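A-adding tRNA nucleotidyltransferase (PDB 4WBY) adds the terminal adenosine to tRNAs ending in CC, using ATP and magnesium, to complete the CCA end. Local coordinates at residues A[166-171]-A[224-229]; A[218-223]-A[272-277]. All blocks are in the same frame, centred on the assembly; numbering follows the deposited sequence.

Contact 1. Residues A[166-171]-A[224-229]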
ATOM      1  N   ARG A 166     -11.287   8.030  -6.493  1.00 12.13           N
ATOM      2  CA  ARG A 166     -11.145   8.725  -5.214  1.00 12.52           C
ATOM      3  C   ARG A 166     -12.019   8.137  -4.114  1.00 12.19           C
ATOM      4  O   ARG A 166     -11.745   8.354  -2.942  1.00 13.22           O
ATOM      5  CB  ARG A 166     -11.458  10.213  -5.371  1.00 12.75           C
ATOM      6  CG  ARG A 166     -10.431  10.952  -6.198  1.00 13.64           C
ATOM      7  CD  ARG A 166     -10.871  12.382  -6.421  1.00 15.32           C
ATOM      8  NE  ARG A 166      -9.907  13.116  -7.221  1.00 17.85           N
ATOM      9  CZ  ARG A 166     -10.230  14.124  -8.031  1.00 21.68           C
ATOM     10  NH1 ARG A 166     -11.499  14.516  -8.164  1.00 23.38           N
ATOM     11  NH2 ARG A 166      -9.287  14.726  -8.726  1.00 26.41           N
ATOM     12  N   ILE A 167     -13.077   7.421  -4.490  1.00 11.85           N
ATOM     13  CA  ILE A 167     -13.886   6.698  -3.507  1.00 12.30           C
ATOM     14  C   ILE A 167     -13.000   5.734  -2.715  1.00 12.58           C
ATOM     15  O   ILE A 167     -13.023   5.707  -1.480  1.00 14.05           O
ATOM     16  CB  ILE A 167     -15.030   5.914  -4.185  1.00 12.74           C
ATOM     17  CG1 ILE A 167     -16.035   6.877  -4.836  1.00 13.94           C
ATOM     18  CG2 ILE A 167     -15.720   4.955  -3.202  1.00 14.93           C
ATOM     19  CD1 ILE A 167     -16.981   6.193  -5.816  1.00 16.74           C
ATOM     20  N   LEU A 168     -12.223   4.931  -3.433  1.00 12.91           N
ATOM     21  CA  LEU A 168     -11.313   3.997  -2.777  1.00 12.68           C
ATOM     22  C   LEU A 168     -10.190   4.737  -2.050  1.00 12.20           C
ATOM     23  O   LEU A 168      -9.812   4.352  -0.938  1.00 14.09           O
ATOM     24  CB  LEU A 168     -10.729   2.996  -3.788  1.00 14.01           C
ATOM     25  CG  LEU A 168     -11.704   2.041  -4.482  1.00 16.88           C
ATOM     26  CD1 LEU A 168     -10.926   1.065  -5.355  1.00 19.95           C
ATOM     27  CD2 LEU A 168     -12.589   1.295  -3.494  1.00 20.53           C
ATOM     28  N   ARG A 169      -9.652   5.787  -2.672  1.00 11.90           N
ATOM     29  CA  ARG A 169      -8.548   6.533  -2.059  1.00 12.28           C
ATOM     30  C   ARG A 169      -8.979   7.148  -0.729  1.00 11.77           C
ATOM     31  O   ARG A 169      -8.205   7.157   0.229  1.00 12.38           O
ATOM     32  CB  ARG A 169      -8.042   7.638  -2.989  1.00 14.62           C
ATOM     33  CG  ARG A 169      -7.388   7.136  -4.260  1.00 18.10           C
ATOM     34  CD  ARG A 169      -6.888   8.291  -5.125  1.00 22.53           C
ATOM     35  NE  ARG A 169      -5.981   9.184  -4.418  1.00 26.05           N
ATOM     36  CZ  ARG A 169      -4.656   9.060  -4.407  1.00 27.93           C
ATOM     37  NH1 ARG A 169      -4.068   8.061  -5.058  1.00 28.07           N
ATOM     38  NH2 ARG A 169      -3.917   9.936  -3.735  1.00 27.98           N
ATOM     39  N   ALA A 170     -10.211   7.654  -0.671  1.00 11.56           N
ATOM     40  CA  ALA A 170     -10.719   8.248   0.569  1.00 11.42           C
ATOM     41  C   ALA A 170     -10.647   7.252   1.708  1.00 11.35           C
ATOM     42  O   ALA A 170     -10.282   7.596   2.839  1.00 13.15           O
ATOM     43  CB  ALA A 170     -12.153   8.734   0.391  1.00 11.34           C
ATOM     44  N   LEU A 171     -11.000   6.008   1.405  1.00 12.26           N
ATOM     45  CA  LEU A 171     -11.051   4.975   2.424  1.00 12.67           C
ATOM     46  C   LEU A 171      -9.642   4.520   2.803  1.00 13.25           C
ATOM     47  O   LEU A 171      -9.389   4.184   3.961  1.00 13.07           O
ATOM     48  CB  LEU A 171     -11.910   3.805   1.933  1.00 13.06           C
ATOM     49  CG  LEU A 171     -13.330   4.216   1.516  1.00 12.86           C
ATOM     50  CD1 LEU A 171     -14.176   3.001   1.149  1.00 14.71           C
ATOM     51  CD2 LEU A 171     -13.999   5.060   2.609  1.00 15.29           C
ATOM     52  N   GLU A 224     -12.412  -2.832   6.330  1.00 15.23           N
ATOM     53  CA  GLU A 224     -13.656  -2.575   7.056  1.00 16.83           C
ATOM     54  C   GLU A 224     -14.414  -1.387   6.463  1.00 15.57           C
ATOM     55  O   GLU A 224     -15.644  -1.394   6.402  1.00 17.20           O
ATOM     56  CB  GLU A 224     -13.393  -2.330   8.541  1.00 18.84           C
ATOM     57  CG  GLU A 224     -13.112  -3.595   9.345  1.00 21.70           C
ATOM     58  CD  GLU A 224     -14.378  -4.345   9.753  1.00 24.46           C
ATOM     59  OE1 GLU A 224     -15.436  -4.179   9.098  1.00 25.72           O
ATOM     60  OE2 GLU A 224     -14.308  -5.104  10.744  1.00 26.34           O
ATOM     61  N   LEU A 225     -13.682  -0.367   6.015  1.00 15.02           N
ATOM     62  CA  LEU A 225     -14.313   0.766   5.345  1.00 13.80           C
ATOM     63  C   LEU A 225     -14.851   0.342   3.973  1.00 14.37           C
ATOM     64  O   LEU A 225     -15.941   0.755   3.578  1.00 15.52           O
ATOM     65  CB  LEU A 225     -13.331   1.940   5.206  1.00 14.63           C
ATOM     66  CG  LEU A 225     -12.954   2.596   6.540  1.00 15.15           C
ATOM     67  CD1 LEU A 225     -11.723   3.469   6.398  1.00 17.87           C
ATOM     68  CD2 LEU A 225     -14.118   3.403   7.106  1.00 21.19           C
ATOM     69  N   TYR A 226     -14.093  -0.486   3.251  1.00 13.39           N
ATOM     70  CA  TYR A 226     -14.588  -1.034   1.993  1.00 13.88           C
ATOM     71  C   TYR A 226     -15.925  -1.747   2.219  1.00 14.69           C
ATOM     72  O   TYR A 226     -16.865  -1.623   1.428  1.00 15.88           O
ATOM     73  CB  TYR A 226     -13.607  -2.036   1.384  1.00 14.58           C
ATOM     74  CG  TYR A 226     -12.420  -1.508   0.603  1.00 14.15           C
ATOM     75  CD1 TYR A 226     -12.003  -0.186   0.673  1.00 14.41           C
ATOM     76  CD2 TYR A 226     -11.703  -2.375  -0.206  1.00 18.04           C
ATOM     77  CE1 TYR A 226     -10.892   0.255  -0.063  1.00 14.60           C
ATOM     78  CE2 TYR A 226     -10.616  -1.962  -0.926  1.00 18.84           C
ATOM     79  CZ  TYR A 226     -10.208  -0.651  -0.861  1.00 15.78           C
ATOM     80  OH  TYR A 226      -9.119  -0.288  -1.616  1.00 16.80           O
ATOM     81  N   ARG A 227     -15.988  -2.527   3.296  1.00 14.66           N
ATOM     82  CA  ARG A 227     -17.204  -3.253   3.643  1.00 15.55           C
ATOM     83  C   ARG A 227     -18.348  -2.286   3.962  1.00 15.67           C
ATOM     84  O   ARG A 227     -19.453  -2.417   3.425  1.00 17.46           O
ATOM     85  CB  ARG A 227     -16.943  -4.189   4.826  1.00 15.81           C
ATOM     86  CG  ARG A 227     -18.104  -5.115   5.153  1.00 18.26           C
ATOM     87  CD  ARG A 227     -17.699  -6.162   6.180  1.00 20.63           C
ATOM     88  NE  ARG A 227     -17.533  -5.602   7.521  1.00 27.53           N
ATOM     89  CZ  ARG A 227     -18.498  -5.551   8.435  1.00 32.51           C
ATOM     90  NH1 ARG A 227     -19.708  -6.008   8.149  1.00 34.78           N
ATOM     91  NH2 ARG A 227     -18.253  -5.031   9.630  1.00 33.18           N
ATOM     92  N   LYS A 228     -18.075  -1.312   4.828  1.00 16.85           N
ATOM     93  CA  LYS A 228     -19.079  -0.331   5.230  1.00 18.34           C
ATOM     94  C   LYS A 228     -19.723   0.382   4.040  1.00 16.45           C
ATOM     95  O   LYS A 228     -20.941   0.603   4.030  1.00 19.15           O
ATOM     96  CB  LYS A 228     -18.458   0.700   6.175  1.00 18.84           C
ATOM     97  CG  LYS A 228     -19.415   1.788   6.648  1.00 21.48           C
ATOM     98  CD  LYS A 228     -18.747   2.686   7.680  1.00 24.37           C
ATOM     99  CE  LYS A 228     -19.660   3.821   8.112  1.00 28.25           C
ATOM    100  NZ  LYS A 228     -19.141   4.553   9.302  1.00 34.64           N
ATOM    101  N   TYR A 229     -18.903   0.746   3.051  1.00 15.72           N
ATOM    102  CA  TYR A 229     -19.386   1.532   1.920  1.00 16.36           C
ATOM    103  C   TYR A 229     -19.650   0.694   0.671  1.00 17.22           C
ATOM    104  O   TYR A 229     -19.930   1.238  -0.403  1.00 18.72           O
ATOM    105  CB  TYR A 229     -18.408   2.679   1.632  1.00 16.58           C
ATOM    106  CG  TYR A 229     -18.391   3.652   2.788  1.00 15.01           C
ATOM    107  CD1 TYR A 229     -19.514   4.421   3.085  1.00 16.60           C
ATOM    108  CD2 TYR A 229     -17.278   3.774   3.612  1.00 16.34           C
ATOM    109  CE1 TYR A 229     -19.522   5.303   4.169  1.00 17.20           C
ATOM    110  CE2 TYR A 229     -17.272   4.651   4.685  1.00 17.98           C
ATOM    111  CZ  TYR A 229     -18.392   5.411   4.963  1.00 17.36           C
ATOM    112  OH  TYR A 229     -18.378   6.276   6.037  1.00 19.25           O
TER
HETATM  113  O   HOH W   1      -8.142   2.114  -1.249  1.00 15.62           O
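L168 and L171 of helix 165-177 pack against L225 and Y226 in the last turn of helix 219-228 and Y229 just beyond it, a buried and mostly apolar contact between two helices of the mainly helical part of this A-adding enzyme, probably its neck. Residues 166-171 all belong to the ATP-binding site, and this packing lies on the same helix. The short axes come within 10.0 Å at 132° between their N-to-C directions. CG of L171 is anti to its carbonyl carbon (chi1 -56°), and its two methyls diverge to the two tyrosines: CD1 nears Y226 CD1, CD2 lies 3.7 Å from Y229 CD2, while CB is 4.0 Å from L225 CB. The far end of Y229 is turned to helix 183-194, where its OH bonds to E186. L168 crosses Y226 at about a right angle, its CD2 placed over one ring face, 4.0 Å from CE1. An alanine in place of Y226 would probably open a gap beside L168 CD2 and L171 CD1 and leave the bridging water without its hydroxyl donor. That water lies in the plane of the ring, accepting from Y226 OH at 2.6 Å and donating to L168 O at 2.8 Å.

Contact 2. Residues A[218-223]-A[272-277]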
ATOM      1  N   ARG A 218      -2.466  -0.589   7.888  1.00 16.85           N
ATOM      2  CA  ARG A 218      -3.849  -0.642   8.341  1.00 16.37           C
ATOM      3  C   ARG A 218      -4.799  -1.163   7.252  1.00 15.62           C
ATOM      4  O   ARG A 218      -5.944  -0.729   7.158  1.00 16.85           O
ATOM      5  CB  ARG A 218      -4.301   0.752   8.804  1.00 18.58           C
ATOM      6  CG  ARG A 218      -3.500   1.324   9.962  1.00 25.69           C
ATOM      7  CD  ARG A 218      -3.986   0.826  11.313  1.00 36.75           C
ATOM      8  NE  ARG A 218      -3.688  -0.585  11.537  1.00 45.30           N
ATOM      9  CZ  ARG A 218      -2.495  -1.052  11.892  1.00 50.12           C
ATOM     10  NH1 ARG A 218      -1.475  -0.220  12.055  1.00 49.58           N
ATOM     11  NH2 ARG A 218      -2.320  -2.354  12.075  1.00 54.69           N
ATOM     12  N   PHE A 219      -4.330  -2.094   6.428  1.00 15.62           N
ATOM     13  CA  PHE A 219      -5.183  -2.667   5.386  1.00 15.96           C
ATOM     14  C   PHE A 219      -6.492  -3.245   5.951  1.00 15.70           C
ATOM     15  O   PHE A 219      -7.535  -3.089   5.334  1.00 16.07           O
ATOM     16  CB  PHE A 219      -4.408  -3.737   4.601  1.00 15.64           C
ATOM     17  CG  PHE A 219      -5.125  -4.269   3.378  1.00 15.98           C
ATOM     18  CD1 PHE A 219      -5.882  -3.435   2.559  1.00 17.26           C
ATOM     19  CD2 PHE A 219      -4.984  -5.603   3.017  1.00 17.07           C
ATOM     20  CE1 PHE A 219      -6.518  -3.940   1.419  1.00 17.28           C
ATOM     21  CE2 PHE A 219      -5.615  -6.118   1.879  1.00 18.27           C
ATOM     22  CZ  PHE A 219      -6.382  -5.288   1.077  1.00 18.47           C
ATOM     23  N   LEU A 220      -6.447  -3.908   7.105  1.00 17.05           N
ATOM     24  CA  LEU A 220      -7.679  -4.464   7.669  1.00 16.79           C
ATOM     25  C   LEU A 220      -8.698  -3.357   7.974  1.00 16.54           C
ATOM     26  O   LEU A 220      -9.883  -3.508   7.683  1.00 16.90           O
ATOM     27  CB  LEU A 220      -7.397  -5.290   8.933  1.00 18.55           C
ATOM     28  CG  LEU A 220      -8.638  -5.960   9.541  1.00 20.26           C
ATOM     29  CD1 LEU A 220      -9.442  -6.727   8.482  1.00 21.08           C
ATOM     30  CD2 LEU A 220      -8.252  -6.884  10.687  1.00 22.94           C
ATOM     31  N   GLU A 221      -8.237  -2.238   8.531  1.00 16.55           N
ATOM     32  CA  GLU A 221      -9.140  -1.121   8.787  1.00 16.25           C
ATOM     33  C   GLU A 221      -9.702  -0.566   7.482  1.00 15.86           C
ATOM     34  O   GLU A 221     -10.871  -0.161   7.411  1.00 16.42           O
ATOM     35  CB  GLU A 221      -8.429  -0.009   9.558  1.00 17.48           C
ATOM     36  CG  GLU A 221      -8.236  -0.304  11.044  1.00 19.75           C
ATOM     37  CD  GLU A 221      -7.012  -1.142  11.372  1.00 23.22           C
ATOM     38  OE1 GLU A 221      -6.295  -1.577  10.445  1.00 20.97           O
ATOM     39  OE2 GLU A 221      -6.775  -1.366  12.583  1.00 25.53           O
ATOM     40  N   ILE A 222      -8.869  -0.537   6.449  1.00 14.75           N
ATOM     41  CA  ILE A 222      -9.322  -0.068   5.150  1.00 14.52           C
ATOM     42  C   ILE A 222     -10.372  -1.032   4.585  1.00 14.19           C
ATOM     43  O   ILE A 222     -11.390  -0.595   4.039  1.00 14.98           O
ATOM     44  CB  ILE A 222      -8.142   0.098   4.179  1.00 13.41           C
ATOM     45  CG1 ILE A 222      -7.194   1.196   4.692  1.00 14.79           C
ATOM     46  CG2 ILE A 222      -8.624   0.433   2.771  1.00 14.52           C
ATOM     47  CD1 ILE A 222      -5.838   1.226   3.989  1.00 16.39           C
ATOM     48  N   LEU A 223     -10.141  -2.336   4.731  1.00 14.89           N
ATOM     49  CA  LEU A 223     -11.123  -3.327   4.302  1.00 16.12           C
ATOM     50  C   LEU A 223     -12.454  -3.170   5.040  1.00 15.58           C
ATOM     51  O   LEU A 223     -13.513  -3.369   4.450  1.00 15.90           O
ATOM     52  CB  LEU A 223     -10.596  -4.754   4.493  1.00 15.19           C
ATOM     53  CG  LEU A 223      -9.491  -5.145   3.506  1.00 16.50           C
ATOM     54  CD1 LEU A 223      -8.923  -6.525   3.844  1.00 19.11           C
ATOM     55  CD2 LEU A 223      -9.985  -5.095   2.065  1.00 17.22           C
ATOM     56  N   TRP A 272      -1.341  -9.409   0.737  1.00 17.23           N
ATOM     57  CA  TRP A 272      -1.897 -10.357  -0.221  1.00 17.83           C
ATOM     58  C   TRP A 272      -2.655 -11.492   0.465  1.00 19.94           C
ATOM     59  O   TRP A 272      -3.597 -12.037  -0.105  1.00 20.23           O
ATOM     60  CB  TRP A 272      -0.793 -10.944  -1.103  1.00 17.71           C
ATOM     61  CG  TRP A 272      -0.187  -9.954  -2.037  1.00 16.53           C
ATOM     62  CD1 TRP A 272       1.021  -9.341  -1.905  1.00 16.41           C
ATOM     63  CD2 TRP A 272      -0.766  -9.451  -3.249  1.00 16.50           C
ATOM     64  NE1 TRP A 272       1.238  -8.496  -2.963  1.00 17.86           N
ATOM     65  CE2 TRP A 272       0.156  -8.543  -3.804  1.00 16.02           C
ATOM     66  CE3 TRP A 272      -1.971  -9.688  -3.922  1.00 17.73           C
ATOM     67  CZ2 TRP A 272      -0.089  -7.861  -4.998  1.00 17.64           C
ATOM     68  CZ3 TRP A 272      -2.214  -9.014  -5.111  1.00 17.38           C
ATOM     69  CH2 TRP A 272      -1.274  -8.113  -5.641  1.00 18.06           C
ATOM     70  N   LEU A 273      -2.255 -11.843   1.686  1.00 19.79           N
ATOM     71  CA  LEU A 273      -2.964 -12.882   2.434  1.00 20.62           C
ATOM     72  C   LEU A 273      -4.389 -12.466   2.782  1.00 21.71           C
ATOM     73  O   LEU A 273      -5.305 -13.283   2.739  1.00 20.98           O
ATOM     74  CB  LEU A 273      -2.216 -13.236   3.717  1.00 23.79           C
ATOM     75  CG  LEU A 273      -0.811 -13.811   3.570  1.00 27.65           C
ATOM     76  CD1 LEU A 273      -0.254 -14.180   4.940  1.00 31.20           C
ATOM     77  CD2 LEU A 273      -0.828 -15.015   2.659  1.00 30.29           C
ATOM     78  N   TYR A 274      -4.575 -11.203   3.148  1.00 22.56           N
ATOM     79  CA  TYR A 274      -5.913 -10.691   3.385  1.00 22.87           C
ATOM     80  C   TYR A 274      -6.736 -10.797   2.118  1.00 22.52           C
ATOM     81  O   TYR A 274      -7.899 -11.184   2.156  1.00 23.71           O
ATOM     82  CB  TYR A 274      -5.880  -9.236   3.847  1.00 23.20           C
ATOM     83  CG  TYR A 274      -5.338  -9.025   5.239  1.00 25.08           C
ATOM     84  CD1 TYR A 274      -6.166  -9.128   6.351  1.00 28.24           C
ATOM     85  CD2 TYR A 274      -4.003  -8.705   5.440  1.00 26.65           C
ATOM     86  CE1 TYR A 274      -5.673  -8.923   7.624  1.00 29.51           C
ATOM     87  CE2 TYR A 274      -3.503  -8.498   6.706  1.00 27.74           C
ATOM     88  CZ  TYR A 274      -4.340  -8.606   7.794  1.00 29.10           C
ATOM     89  OH  TYR A 274      -3.839  -8.397   9.053  1.00 30.75           O
ATOM     90  N   LEU A 275      -6.122 -10.442   0.993  1.00 22.37           N
ATOM     91  CA  LEU A 275      -6.807 -10.508  -0.288  1.00 22.19           C
ATOM     92  C   LEU A 275      -7.232 -11.943  -0.620  1.00 18.72           C
ATOM     93  O   LEU A 275      -8.346 -12.173  -1.086  1.00 21.41           O
ATOM     94  CB  LEU A 275      -5.917  -9.947  -1.392  1.00 23.27           C
ATOM     95  CG  LEU A 275      -6.649  -9.678  -2.700  1.00 25.59           C
ATOM     96  CD1 LEU A 275      -7.567  -8.471  -2.548  1.00 32.56           C
ATOM     97  CD2 LEU A 275      -5.638  -9.464  -3.811  1.00 26.05           C
ATOM     98  N   LEU A 276      -6.339 -12.897  -0.384  1.00 19.28           N
ATOM     99  CA  LEU A 276      -6.669 -14.301  -0.626  1.00 18.45           C
ATOM    100  C   LEU A 276      -7.857 -14.763   0.208  1.00 21.95           C
ATOM    101  O   LEU A 276      -8.726 -15.472  -0.291  1.00 23.71           O
ATOM    102  CB  LEU A 276      -5.473 -15.208  -0.330  1.00 19.76           C
ATOM    103  CG  LEU A 276      -4.288 -15.049  -1.284  1.00 21.37           C
ATOM    104  CD1 LEU A 276      -3.183 -16.034  -0.933  1.00 25.92           C
ATOM    105  CD2 LEU A 276      -4.722 -15.241  -2.732  1.00 27.67           C
ATOM    106  N   ILE A 277      -7.894 -14.372   1.481  1.00 21.80           N
ATOM    107  CA  ILE A 277      -9.045 -14.694   2.325  1.00 24.75           C
ATOM    108  C   ILE A 277     -10.314 -14.014   1.791  1.00 25.39           C
ATOM    109  O   ILE A 277     -11.377 -14.640   1.720  1.00 29.12           O
ATOM    110  CB  ILE A 277      -8.803 -14.285   3.798  1.00 27.86           C
ATOM    111  CG1 ILE A 277      -7.685 -15.132   4.422  1.00 28.22           C
ATOM    112  CG2 ILE A 277     -10.080 -14.406   4.617  1.00 30.38           C
ATOM    113  CD1 ILE A 277      -7.885 -16.637   4.271  1.00 29.99           C
TER
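The first turn of helix 219-228 meets helix 271-278 through F219, L220 and L223 on one side and Y274 on the other, with L275 at the margin. The short axes run at 33° to each other and approach to 11.1 Å, a spacing bridged by F219 and Y274 together with L220 and L223. F219 and Y274 form an offset edge-to-face pair: the edge of F219 is directed to the face of Y274, with ring centroids 6.0 Å apart and planes at 86°. F219 has CG anti to its backbone N (chi1 -172°), on a bond that already points toward helix 271-278. Its CE2 comes to 3.7 Å from Y274 CB, while CD2 approaches the Y274 ring. This is helix-to-helix packing in the mainly helical part of the enzyme, with no hydrogen bond between the two segments. L223, one turn on in the same helix, lays CD1 3.8 Å above one face of the F219 ring, offset toward the rim; the same methyl lies 4.1 Å from Y274 CB. L220 adds its CB, 4.2 Å from Y274 CE1, and both L220 and Y274 also touch R253 of helix 243-262. R218, at the N-cap position, gives a salt bridge from NE to E221 OE1 at 3.0 Å, meeting the oxygen from above the carboxylate plane, and E221 OE2 pairs in turn with NH1 of that same R253.

In the fold
Both contacts are buried in this C-terminal nucleotidyltransferase part of a longer protein, and both use helix 219-228: contact 2 takes its opening turn, contact 1 its last turn and the residue after it, and between them the helix joins the ATP-binding helix 165-177 to helix 271-278. Their centres lie about 13 Å apart, and they touch where L171 O packs on I222 CG1, 3.8 Å away. In contact 1 leucines pack on one another and on two tyrosines across steeply inclined helices, and a water ties a hydroxyl to the backbone carbonyl of an ATP-site residue. Contact 2 joins helices closer to parallel through an aromatic pair and contains none of the ATP-binding residues.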